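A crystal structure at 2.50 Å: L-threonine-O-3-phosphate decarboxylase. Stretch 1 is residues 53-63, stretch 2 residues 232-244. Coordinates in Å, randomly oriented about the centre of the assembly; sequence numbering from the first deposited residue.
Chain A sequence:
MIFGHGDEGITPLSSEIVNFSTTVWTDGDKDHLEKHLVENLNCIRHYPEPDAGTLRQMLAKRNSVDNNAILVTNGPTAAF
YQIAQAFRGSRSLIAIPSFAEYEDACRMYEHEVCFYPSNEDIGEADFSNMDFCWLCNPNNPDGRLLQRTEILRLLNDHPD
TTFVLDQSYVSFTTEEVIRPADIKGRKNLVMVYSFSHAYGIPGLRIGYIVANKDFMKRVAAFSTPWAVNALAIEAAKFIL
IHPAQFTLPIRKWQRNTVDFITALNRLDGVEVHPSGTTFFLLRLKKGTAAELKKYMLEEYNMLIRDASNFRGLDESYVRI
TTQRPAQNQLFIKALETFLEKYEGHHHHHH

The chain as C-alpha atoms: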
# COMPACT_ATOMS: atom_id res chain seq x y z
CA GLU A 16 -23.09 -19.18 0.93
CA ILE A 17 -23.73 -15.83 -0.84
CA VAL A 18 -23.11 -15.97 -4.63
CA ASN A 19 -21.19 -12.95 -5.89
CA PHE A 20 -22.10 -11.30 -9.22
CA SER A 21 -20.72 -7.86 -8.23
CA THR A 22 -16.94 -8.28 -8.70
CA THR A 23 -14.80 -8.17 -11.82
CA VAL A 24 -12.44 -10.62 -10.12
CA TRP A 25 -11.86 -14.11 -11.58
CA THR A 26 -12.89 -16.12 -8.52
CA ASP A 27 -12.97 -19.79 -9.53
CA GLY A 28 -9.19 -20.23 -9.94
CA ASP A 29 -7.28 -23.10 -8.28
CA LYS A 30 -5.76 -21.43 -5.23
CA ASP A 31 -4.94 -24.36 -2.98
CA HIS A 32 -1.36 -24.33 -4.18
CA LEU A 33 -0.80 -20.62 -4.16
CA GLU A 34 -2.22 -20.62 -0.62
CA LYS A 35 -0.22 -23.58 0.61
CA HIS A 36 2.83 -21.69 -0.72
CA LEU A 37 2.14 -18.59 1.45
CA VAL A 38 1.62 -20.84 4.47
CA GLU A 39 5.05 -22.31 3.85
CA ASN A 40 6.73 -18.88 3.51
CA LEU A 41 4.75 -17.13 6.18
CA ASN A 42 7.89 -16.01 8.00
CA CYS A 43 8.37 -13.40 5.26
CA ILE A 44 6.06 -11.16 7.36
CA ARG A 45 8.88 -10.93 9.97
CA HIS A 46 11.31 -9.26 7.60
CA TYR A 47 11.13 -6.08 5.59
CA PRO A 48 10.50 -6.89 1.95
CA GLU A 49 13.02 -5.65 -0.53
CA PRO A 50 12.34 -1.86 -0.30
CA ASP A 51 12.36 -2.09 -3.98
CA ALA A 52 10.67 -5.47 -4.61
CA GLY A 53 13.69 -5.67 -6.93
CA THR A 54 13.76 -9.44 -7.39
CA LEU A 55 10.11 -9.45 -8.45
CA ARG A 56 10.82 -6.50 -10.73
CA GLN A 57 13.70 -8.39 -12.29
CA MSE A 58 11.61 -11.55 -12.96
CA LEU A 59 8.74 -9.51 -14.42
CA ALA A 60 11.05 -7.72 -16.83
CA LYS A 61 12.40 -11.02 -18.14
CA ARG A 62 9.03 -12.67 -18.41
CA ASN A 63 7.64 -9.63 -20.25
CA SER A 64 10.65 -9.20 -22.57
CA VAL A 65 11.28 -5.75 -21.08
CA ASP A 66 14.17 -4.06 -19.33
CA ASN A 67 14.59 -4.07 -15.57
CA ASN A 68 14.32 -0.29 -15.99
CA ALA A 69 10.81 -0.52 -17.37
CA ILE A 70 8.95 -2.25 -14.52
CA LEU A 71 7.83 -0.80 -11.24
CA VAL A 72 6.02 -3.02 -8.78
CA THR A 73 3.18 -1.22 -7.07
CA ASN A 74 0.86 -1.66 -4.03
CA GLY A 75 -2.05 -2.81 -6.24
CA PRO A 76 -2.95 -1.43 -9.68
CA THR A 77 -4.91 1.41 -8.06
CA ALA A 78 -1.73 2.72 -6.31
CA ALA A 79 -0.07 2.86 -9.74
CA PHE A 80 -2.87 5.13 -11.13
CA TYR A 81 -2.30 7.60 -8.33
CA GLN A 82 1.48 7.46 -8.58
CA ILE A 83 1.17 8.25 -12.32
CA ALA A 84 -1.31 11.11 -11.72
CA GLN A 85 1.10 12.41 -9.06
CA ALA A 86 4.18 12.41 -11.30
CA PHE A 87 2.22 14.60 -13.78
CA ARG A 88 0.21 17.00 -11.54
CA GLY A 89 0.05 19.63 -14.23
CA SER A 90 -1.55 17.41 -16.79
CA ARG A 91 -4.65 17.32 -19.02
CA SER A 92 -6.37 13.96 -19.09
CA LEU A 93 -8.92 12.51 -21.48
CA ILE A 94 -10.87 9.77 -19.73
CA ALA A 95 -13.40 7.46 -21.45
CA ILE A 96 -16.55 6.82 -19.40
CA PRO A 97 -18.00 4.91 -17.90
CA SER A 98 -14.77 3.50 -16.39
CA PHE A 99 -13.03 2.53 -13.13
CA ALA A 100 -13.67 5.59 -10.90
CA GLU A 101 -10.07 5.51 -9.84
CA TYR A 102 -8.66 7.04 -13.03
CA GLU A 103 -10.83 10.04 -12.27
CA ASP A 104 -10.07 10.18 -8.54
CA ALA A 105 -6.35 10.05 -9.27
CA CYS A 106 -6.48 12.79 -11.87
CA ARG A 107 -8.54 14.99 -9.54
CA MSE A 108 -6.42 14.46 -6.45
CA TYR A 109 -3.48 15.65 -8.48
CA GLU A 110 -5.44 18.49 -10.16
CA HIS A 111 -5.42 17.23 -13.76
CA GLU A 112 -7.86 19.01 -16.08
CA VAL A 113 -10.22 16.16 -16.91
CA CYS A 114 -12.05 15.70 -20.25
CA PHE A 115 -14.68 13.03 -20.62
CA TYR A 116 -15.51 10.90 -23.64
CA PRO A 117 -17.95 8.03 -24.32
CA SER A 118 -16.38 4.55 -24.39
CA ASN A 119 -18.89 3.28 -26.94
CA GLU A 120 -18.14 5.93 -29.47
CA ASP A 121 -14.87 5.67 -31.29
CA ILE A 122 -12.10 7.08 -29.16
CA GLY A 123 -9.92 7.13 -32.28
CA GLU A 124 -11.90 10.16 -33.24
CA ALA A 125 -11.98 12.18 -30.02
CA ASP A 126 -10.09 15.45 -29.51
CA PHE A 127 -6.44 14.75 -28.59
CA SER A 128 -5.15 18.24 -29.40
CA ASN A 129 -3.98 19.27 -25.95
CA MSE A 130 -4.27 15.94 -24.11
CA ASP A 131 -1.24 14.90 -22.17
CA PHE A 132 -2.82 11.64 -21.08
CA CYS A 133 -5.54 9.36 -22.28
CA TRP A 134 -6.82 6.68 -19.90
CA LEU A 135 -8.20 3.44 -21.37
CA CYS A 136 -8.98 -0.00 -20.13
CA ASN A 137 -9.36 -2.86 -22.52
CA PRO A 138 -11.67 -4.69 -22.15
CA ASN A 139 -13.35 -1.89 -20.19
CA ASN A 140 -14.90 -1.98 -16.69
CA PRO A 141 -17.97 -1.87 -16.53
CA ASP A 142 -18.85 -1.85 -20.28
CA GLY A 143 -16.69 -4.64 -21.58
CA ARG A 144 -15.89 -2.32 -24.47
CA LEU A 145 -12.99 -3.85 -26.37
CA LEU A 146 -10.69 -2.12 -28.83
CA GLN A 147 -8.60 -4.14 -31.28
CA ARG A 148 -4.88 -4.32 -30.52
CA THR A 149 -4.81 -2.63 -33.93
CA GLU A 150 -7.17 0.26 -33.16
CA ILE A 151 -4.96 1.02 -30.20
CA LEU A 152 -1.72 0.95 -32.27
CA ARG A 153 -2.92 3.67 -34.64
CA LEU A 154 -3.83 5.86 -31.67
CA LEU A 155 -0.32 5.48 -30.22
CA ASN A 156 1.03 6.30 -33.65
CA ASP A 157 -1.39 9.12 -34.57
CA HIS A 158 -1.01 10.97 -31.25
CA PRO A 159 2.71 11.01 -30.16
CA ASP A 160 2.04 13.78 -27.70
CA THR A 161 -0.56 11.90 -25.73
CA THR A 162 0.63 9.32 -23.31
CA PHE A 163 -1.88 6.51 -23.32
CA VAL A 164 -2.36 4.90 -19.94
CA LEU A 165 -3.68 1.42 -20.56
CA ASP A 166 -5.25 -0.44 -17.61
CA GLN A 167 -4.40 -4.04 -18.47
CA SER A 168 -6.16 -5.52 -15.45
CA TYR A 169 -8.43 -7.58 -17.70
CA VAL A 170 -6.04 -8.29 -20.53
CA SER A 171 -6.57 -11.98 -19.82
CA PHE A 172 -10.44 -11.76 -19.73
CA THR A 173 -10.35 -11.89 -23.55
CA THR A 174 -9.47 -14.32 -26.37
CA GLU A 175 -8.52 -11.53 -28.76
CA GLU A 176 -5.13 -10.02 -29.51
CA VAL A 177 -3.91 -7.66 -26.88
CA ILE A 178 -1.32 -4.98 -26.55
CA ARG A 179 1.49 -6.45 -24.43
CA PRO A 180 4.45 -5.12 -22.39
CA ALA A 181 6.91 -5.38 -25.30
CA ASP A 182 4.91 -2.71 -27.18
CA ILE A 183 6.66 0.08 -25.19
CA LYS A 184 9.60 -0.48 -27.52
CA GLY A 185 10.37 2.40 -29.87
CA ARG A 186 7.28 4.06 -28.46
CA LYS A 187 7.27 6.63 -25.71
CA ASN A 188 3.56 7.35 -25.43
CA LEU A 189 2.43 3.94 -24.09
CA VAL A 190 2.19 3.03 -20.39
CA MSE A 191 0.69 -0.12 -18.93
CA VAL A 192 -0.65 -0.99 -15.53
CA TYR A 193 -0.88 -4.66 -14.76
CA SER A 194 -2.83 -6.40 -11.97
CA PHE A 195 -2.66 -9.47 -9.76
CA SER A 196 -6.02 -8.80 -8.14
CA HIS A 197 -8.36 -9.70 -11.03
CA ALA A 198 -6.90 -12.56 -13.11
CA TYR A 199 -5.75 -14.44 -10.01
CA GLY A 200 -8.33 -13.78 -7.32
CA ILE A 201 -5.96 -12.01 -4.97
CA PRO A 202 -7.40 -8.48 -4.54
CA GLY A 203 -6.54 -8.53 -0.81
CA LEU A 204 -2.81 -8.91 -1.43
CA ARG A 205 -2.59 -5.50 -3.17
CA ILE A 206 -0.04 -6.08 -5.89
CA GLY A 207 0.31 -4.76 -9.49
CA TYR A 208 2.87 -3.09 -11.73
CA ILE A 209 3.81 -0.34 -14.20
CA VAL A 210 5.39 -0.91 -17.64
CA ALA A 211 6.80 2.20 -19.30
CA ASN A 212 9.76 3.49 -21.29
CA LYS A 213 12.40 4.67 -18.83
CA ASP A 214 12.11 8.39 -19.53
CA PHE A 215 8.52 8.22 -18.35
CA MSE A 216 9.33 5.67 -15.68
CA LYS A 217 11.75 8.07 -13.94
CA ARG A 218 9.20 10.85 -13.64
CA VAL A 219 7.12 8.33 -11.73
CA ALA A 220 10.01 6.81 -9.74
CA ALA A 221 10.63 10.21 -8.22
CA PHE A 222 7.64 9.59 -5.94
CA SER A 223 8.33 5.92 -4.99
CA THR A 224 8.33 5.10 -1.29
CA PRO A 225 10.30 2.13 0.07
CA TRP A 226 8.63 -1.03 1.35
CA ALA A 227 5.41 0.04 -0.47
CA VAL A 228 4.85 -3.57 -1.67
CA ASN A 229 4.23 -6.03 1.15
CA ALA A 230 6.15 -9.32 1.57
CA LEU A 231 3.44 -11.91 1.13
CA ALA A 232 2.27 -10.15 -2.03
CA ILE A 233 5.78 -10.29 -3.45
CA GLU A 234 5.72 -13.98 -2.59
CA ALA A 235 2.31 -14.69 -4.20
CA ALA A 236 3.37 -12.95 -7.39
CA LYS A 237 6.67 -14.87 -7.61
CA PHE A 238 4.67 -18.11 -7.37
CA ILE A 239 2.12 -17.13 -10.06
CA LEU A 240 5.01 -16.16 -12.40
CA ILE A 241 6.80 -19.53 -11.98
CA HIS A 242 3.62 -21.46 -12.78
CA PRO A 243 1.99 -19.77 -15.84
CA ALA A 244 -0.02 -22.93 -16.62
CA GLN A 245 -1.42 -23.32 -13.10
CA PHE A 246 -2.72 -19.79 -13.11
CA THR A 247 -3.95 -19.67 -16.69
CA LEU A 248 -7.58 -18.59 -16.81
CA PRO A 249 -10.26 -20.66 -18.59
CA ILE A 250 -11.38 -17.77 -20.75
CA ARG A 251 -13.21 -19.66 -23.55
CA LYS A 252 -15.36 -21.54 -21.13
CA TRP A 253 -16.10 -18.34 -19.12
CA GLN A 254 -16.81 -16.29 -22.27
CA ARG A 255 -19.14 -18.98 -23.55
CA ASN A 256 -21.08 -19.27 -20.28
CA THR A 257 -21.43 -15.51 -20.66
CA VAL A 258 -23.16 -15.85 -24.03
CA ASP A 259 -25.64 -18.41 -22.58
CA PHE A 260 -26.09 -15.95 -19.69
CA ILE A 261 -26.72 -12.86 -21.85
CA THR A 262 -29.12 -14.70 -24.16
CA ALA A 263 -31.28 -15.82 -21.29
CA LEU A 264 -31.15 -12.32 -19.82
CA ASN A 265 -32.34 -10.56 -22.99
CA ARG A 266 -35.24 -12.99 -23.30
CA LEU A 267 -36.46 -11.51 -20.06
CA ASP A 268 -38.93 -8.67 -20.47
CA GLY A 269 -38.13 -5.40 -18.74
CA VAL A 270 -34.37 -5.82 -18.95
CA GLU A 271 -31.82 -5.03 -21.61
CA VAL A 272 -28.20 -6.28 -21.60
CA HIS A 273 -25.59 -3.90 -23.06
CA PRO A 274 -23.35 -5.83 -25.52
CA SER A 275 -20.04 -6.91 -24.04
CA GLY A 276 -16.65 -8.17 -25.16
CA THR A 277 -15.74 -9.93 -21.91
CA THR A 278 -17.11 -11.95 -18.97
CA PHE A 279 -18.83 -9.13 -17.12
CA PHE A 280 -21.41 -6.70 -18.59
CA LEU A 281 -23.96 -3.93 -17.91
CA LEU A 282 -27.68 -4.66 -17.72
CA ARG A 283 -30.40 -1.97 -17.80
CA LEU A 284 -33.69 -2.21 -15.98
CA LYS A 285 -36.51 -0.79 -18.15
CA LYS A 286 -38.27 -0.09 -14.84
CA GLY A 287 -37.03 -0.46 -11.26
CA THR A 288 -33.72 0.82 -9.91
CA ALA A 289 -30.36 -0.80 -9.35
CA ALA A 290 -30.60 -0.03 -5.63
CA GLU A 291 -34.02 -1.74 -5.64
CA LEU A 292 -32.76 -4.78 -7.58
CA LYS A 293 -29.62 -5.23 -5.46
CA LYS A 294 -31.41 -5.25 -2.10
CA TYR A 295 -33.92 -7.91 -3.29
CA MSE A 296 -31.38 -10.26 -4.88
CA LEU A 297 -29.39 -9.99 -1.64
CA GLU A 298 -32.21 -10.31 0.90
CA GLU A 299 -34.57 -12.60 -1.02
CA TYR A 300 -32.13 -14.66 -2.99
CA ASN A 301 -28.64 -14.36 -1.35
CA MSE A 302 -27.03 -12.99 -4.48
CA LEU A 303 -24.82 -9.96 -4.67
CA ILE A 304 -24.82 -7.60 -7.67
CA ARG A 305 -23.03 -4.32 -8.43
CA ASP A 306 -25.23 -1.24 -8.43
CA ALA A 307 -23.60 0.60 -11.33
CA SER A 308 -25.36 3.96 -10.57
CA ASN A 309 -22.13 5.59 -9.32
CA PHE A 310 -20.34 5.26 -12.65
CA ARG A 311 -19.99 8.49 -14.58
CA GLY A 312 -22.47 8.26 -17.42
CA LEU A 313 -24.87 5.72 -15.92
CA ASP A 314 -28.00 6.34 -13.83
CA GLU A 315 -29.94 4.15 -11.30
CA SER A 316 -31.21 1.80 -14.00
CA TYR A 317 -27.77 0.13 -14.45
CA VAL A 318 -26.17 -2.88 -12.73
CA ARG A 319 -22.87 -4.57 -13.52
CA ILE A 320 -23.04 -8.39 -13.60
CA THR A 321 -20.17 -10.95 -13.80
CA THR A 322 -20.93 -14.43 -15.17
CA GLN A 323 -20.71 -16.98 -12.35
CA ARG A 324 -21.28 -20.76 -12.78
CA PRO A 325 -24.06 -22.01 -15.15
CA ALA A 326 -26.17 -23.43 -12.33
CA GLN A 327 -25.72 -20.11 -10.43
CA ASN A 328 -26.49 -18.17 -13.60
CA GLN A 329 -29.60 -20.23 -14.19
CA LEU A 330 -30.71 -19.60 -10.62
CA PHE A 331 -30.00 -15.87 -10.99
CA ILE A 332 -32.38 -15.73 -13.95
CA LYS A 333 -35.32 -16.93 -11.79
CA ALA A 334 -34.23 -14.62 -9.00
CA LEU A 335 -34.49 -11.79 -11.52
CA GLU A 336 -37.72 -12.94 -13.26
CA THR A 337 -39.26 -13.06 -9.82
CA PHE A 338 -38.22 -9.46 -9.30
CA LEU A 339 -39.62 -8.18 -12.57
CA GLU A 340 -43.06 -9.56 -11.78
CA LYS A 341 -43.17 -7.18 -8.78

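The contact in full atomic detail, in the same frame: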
# COMPACT_ATOMS: atom_id res chain seq x y z
N GLY A 53 12.83 -5.61 -5.76
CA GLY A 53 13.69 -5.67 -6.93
C GLY A 53 13.80 -7.03 -7.60
O GLY A 53 14.03 -7.10 -8.80
N THR A 54 13.70 -8.12 -6.83
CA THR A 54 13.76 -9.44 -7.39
C THR A 54 12.50 -9.73 -8.21
O THR A 54 12.58 -10.30 -9.32
CB THR A 54 13.98 -10.54 -6.31
OG1 THR A 54 15.25 -10.33 -5.69
CG2 THR A 54 14.03 -11.88 -6.91
N LEU A 55 11.33 -9.33 -7.68
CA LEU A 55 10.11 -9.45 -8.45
C LEU A 55 10.20 -8.63 -9.72
O LEU A 55 9.90 -9.13 -10.81
CB LEU A 55 8.87 -9.05 -7.64
CG LEU A 55 7.49 -9.28 -8.27
CD1 LEU A 55 7.40 -10.69 -8.87
CD2 LEU A 55 6.42 -9.08 -7.25
N ARG A 56 10.66 -7.39 -9.59
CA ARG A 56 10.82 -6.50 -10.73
C ARG A 56 11.66 -7.17 -11.80
O ARG A 56 11.26 -7.23 -12.97
CB ARG A 56 11.47 -5.18 -10.31
CG ARG A 56 11.50 -4.14 -11.42
CD ARG A 56 12.32 -2.95 -11.01
NE ARG A 56 13.75 -3.25 -10.94
CZ ARG A 56 14.49 -3.13 -9.84
NH1 ARG A 56 13.95 -2.70 -8.71
NH2 ARG A 56 15.78 -3.41 -9.87
N GLN A 57 12.81 -7.68 -11.39
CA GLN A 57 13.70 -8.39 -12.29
C GLN A 57 12.98 -9.55 -13.02
O GLN A 57 13.02 -9.62 -14.25
CB GLN A 57 14.95 -8.84 -11.53
CG GLN A 57 15.87 -9.79 -12.25
CD GLN A 57 16.55 -9.17 -13.46
OE1 GLN A 57 15.99 -9.14 -14.57
NE2 GLN A 57 17.77 -8.67 -13.25
N MSE A 58 12.30 -10.43 -12.30
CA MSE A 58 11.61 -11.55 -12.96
C MSE A 58 10.41 -11.14 -13.84
O MSE A 58 10.02 -11.89 -14.74
CB MSE A 58 11.11 -12.57 -11.95
CG MSE A 58 12.12 -13.01 -10.88
SE MSE A 58 11.03 -13.97 -9.58
CE MSE A 58 12.08 -13.81 -7.98
N LEU A 59 9.80 -9.99 -13.57
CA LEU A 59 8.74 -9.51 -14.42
C LEU A 59 9.35 -9.04 -15.74
O LEU A 59 8.90 -9.40 -16.80
CB LEU A 59 7.98 -8.37 -13.74
CG LEU A 59 7.01 -8.74 -12.61
CD1 LEU A 59 6.48 -7.51 -11.87
CD2 LEU A 59 5.87 -9.61 -13.15
N ALA A 60 10.40 -8.24 -15.65
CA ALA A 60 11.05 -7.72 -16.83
C ALA A 60 11.35 -8.85 -17.81
O ALA A 60 11.02 -8.76 -19.00
CB ALA A 60 12.32 -7.00 -16.44
N LYS A 61 11.96 -9.91 -17.30
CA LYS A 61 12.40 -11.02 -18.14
C LYS A 61 11.23 -11.74 -18.76
O LYS A 61 11.25 -12.11 -19.95
CB LYS A 61 13.22 -12.00 -17.31
CG LYS A 61 14.01 -12.99 -18.14
CD LYS A 61 14.93 -13.84 -17.26
CE LYS A 61 15.18 -15.22 -17.87
NZ LYS A 61 15.40 -16.27 -16.82
N ARG A 62 10.21 -11.98 -17.95
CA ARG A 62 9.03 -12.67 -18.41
C ARG A 62 8.32 -11.85 -19.50
O ARG A 62 7.77 -12.40 -20.44
CB ARG A 62 8.09 -12.90 -17.22
CG ARG A 62 6.77 -13.57 -17.58
CD ARG A 62 6.93 -15.10 -17.60
NE ARG A 62 5.73 -15.76 -18.12
CZ ARG A 62 5.70 -16.54 -19.20
NH1 ARG A 62 6.81 -16.79 -19.88
NH2 ARG A 62 4.54 -17.09 -19.58
N ASN A 63 8.34 -10.53 -19.35
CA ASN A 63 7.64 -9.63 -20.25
C ASN A 63 8.50 -9.08 -21.38
O ASN A 63 8.07 -8.17 -22.09
CB ASN A 63 7.01 -8.50 -19.44
CG ASN A 63 5.87 -8.99 -18.54
OD1 ASN A 63 5.70 -8.52 -17.40
ND2 ASN A 63 5.08 -9.93 -19.05
N ALA A 232 2.68 -10.45 -0.66
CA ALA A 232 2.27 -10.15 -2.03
C ALA A 232 3.39 -10.43 -2.99
O ALA A 232 3.16 -10.96 -4.09
CB ALA A 232 1.76 -8.68 -2.19
N ILE A 233 4.61 -10.07 -2.60
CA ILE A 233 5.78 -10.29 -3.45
C ILE A 233 5.89 -11.80 -3.70
O ILE A 233 6.18 -12.25 -4.81
CB ILE A 233 7.11 -9.68 -2.84
CG1 ILE A 233 7.28 -8.21 -3.28
CG2 ILE A 233 8.31 -10.41 -3.32
CD1 ILE A 233 7.94 -7.28 -2.22
N GLU A 234 5.58 -12.54 -2.65
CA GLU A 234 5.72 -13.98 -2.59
C GLU A 234 4.63 -14.69 -3.44
O GLU A 234 4.92 -15.63 -4.17
CB GLU A 234 5.70 -14.40 -1.12
CG GLU A 234 5.92 -15.84 -0.86
CD GLU A 234 7.35 -16.35 -1.14
OE1 GLU A 234 8.25 -15.54 -1.38
OE2 GLU A 234 7.55 -17.58 -1.10
N ALA A 235 3.39 -14.19 -3.37
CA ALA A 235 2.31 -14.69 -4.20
C ALA A 235 2.61 -14.48 -5.67
O ALA A 235 2.46 -15.39 -6.49
CB ALA A 235 0.99 -14.02 -3.84
N ALA A 236 3.05 -13.28 -6.01
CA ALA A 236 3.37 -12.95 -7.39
C ALA A 236 4.48 -13.82 -7.98
O ALA A 236 4.36 -14.28 -9.12
CB ALA A 236 3.71 -11.45 -7.56
N LYS A 237 5.55 -14.00 -7.21
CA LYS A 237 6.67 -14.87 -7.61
C LYS A 237 6.19 -16.28 -7.97
O LYS A 237 6.62 -16.86 -8.97
CB LYS A 237 7.71 -14.93 -6.49
CG LYS A 237 8.81 -13.93 -6.64
CD LYS A 237 9.60 -13.77 -5.36
CE LYS A 237 10.59 -12.59 -5.46
NZ LYS A 237 11.28 -12.29 -4.20
N PHE A 238 5.30 -16.82 -7.15
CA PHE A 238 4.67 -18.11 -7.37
C PHE A 238 3.80 -18.17 -8.66
O PHE A 238 3.95 -19.07 -9.48
CB PHE A 238 3.84 -18.51 -6.15
CG PHE A 238 3.50 -19.96 -6.12
CD1 PHE A 238 2.23 -20.39 -6.42
CD2 PHE A 238 4.45 -20.91 -5.81
CE1 PHE A 238 1.91 -21.73 -6.39
CE2 PHE A 238 4.14 -22.24 -5.80
CZ PHE A 238 2.87 -22.65 -6.08
N ILE A 239 2.89 -17.21 -8.82
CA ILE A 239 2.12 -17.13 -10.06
C ILE A 239 3.02 -17.09 -11.32
O ILE A 239 2.75 -17.78 -12.31
CB ILE A 239 1.14 -15.94 -10.04
CG1 ILE A 239 0.04 -16.21 -8.99
CG2 ILE A 239 0.59 -15.63 -11.46
CD1 ILE A 239 -0.60 -14.94 -8.36
N LEU A 240 4.08 -16.28 -11.27
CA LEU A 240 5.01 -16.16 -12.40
C LEU A 240 5.73 -17.45 -12.78
O LEU A 240 5.99 -17.68 -13.95
CB LEU A 240 6.06 -15.08 -12.15
CG LEU A 240 5.56 -13.68 -12.43
CD1 LEU A 240 6.64 -12.66 -12.08
CD2 LEU A 240 5.19 -13.61 -13.88
N ILE A 241 6.06 -18.28 -11.78
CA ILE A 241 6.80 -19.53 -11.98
C ILE A 241 5.89 -20.64 -12.55
O ILE A 241 6.35 -21.62 -13.14
CB ILE A 241 7.46 -19.96 -10.65
CG1 ILE A 241 8.63 -19.03 -10.34
CG2 ILE A 241 8.00 -21.36 -10.69
CD1 ILE A 241 9.30 -19.28 -8.93
N HIS A 242 4.59 -20.45 -12.40
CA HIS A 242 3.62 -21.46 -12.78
C HIS A 242 2.53 -20.87 -13.71
O HIS A 242 1.36 -20.88 -13.39
CB HIS A 242 3.00 -22.02 -11.50
CG HIS A 242 4.00 -22.46 -10.48
ND1 HIS A 242 4.28 -23.78 -10.23
CD2 HIS A 242 4.76 -21.75 -9.61
CE1 HIS A 242 5.18 -23.87 -9.27
NE2 HIS A 242 5.47 -22.65 -8.86
N PRO A 243 2.94 -20.35 -14.87
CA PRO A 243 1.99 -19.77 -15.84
C PRO A 243 0.81 -20.69 -16.16
O PRO A 243 -0.33 -20.23 -16.15
CB PRO A 243 2.85 -19.54 -17.09
CG PRO A 243 4.20 -20.30 -16.80
CD PRO A 243 4.34 -20.17 -15.32
N ALA A 244 1.08 -21.97 -16.41
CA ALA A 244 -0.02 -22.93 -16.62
C ALA A 244 -1.02 -23.00 -15.46
O ALA A 244 -2.24 -22.94 -15.66
CB ALA A 244 0.53 -24.34 -16.98

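Two helices, 53-62 and 232-241, run side by side in nearly the same direction, their axes 24° apart and 10.2 Å at closest approach. No hydrogen bond crosses between them; the contact is built from packing, and its rule is a reciprocal pair of leucines, each a knob in the other helix's hole.

L55 points toward the second helix and sits among I233, A236, K237 and L240. With chi1 t and chi2 p, it brings CD2 to 3.6 Å from A236 CB and CD1 to 3.8 Å from L240 CD1. A236 ends at its CB and leaves room for the leucine methyl; at this level the CA atoms of L55 and K237 are 6.5 Å apart. One turn on, L240 returns the gesture, its m,t rotamer setting the side chain among L55, M58, L59 and R62. L59, also m,t, leaves its CA sideways, yet its end turns in, and its CD2 lies 3.3 Å from L240 CD1, a tight apolar contact.

The flanks are long side chains used for their methylenes. K237 leaves sideways with chi1 at -94°, between wells, but chi2 to chi4 are all t, and this extended chain runs across the first helix near its N-terminal end. Its CE lies 3.8 Å from T54 CG2 and 4.0 Å from L55 N, so the aliphatic part of the lysine covers the start of L55's turn while NZ continues beyond.

At the other end R62, chi1 t and chi2 p, lays its CG 4.0 Å from L240 CD2, then carries its guanidinium past the helix end to P243. P243 CG lies over one face of that group, and R62 NH2 is 3.9 Å from P243 CB. The arginine thus lengthens an apolar seam without needing an acidic partner across it.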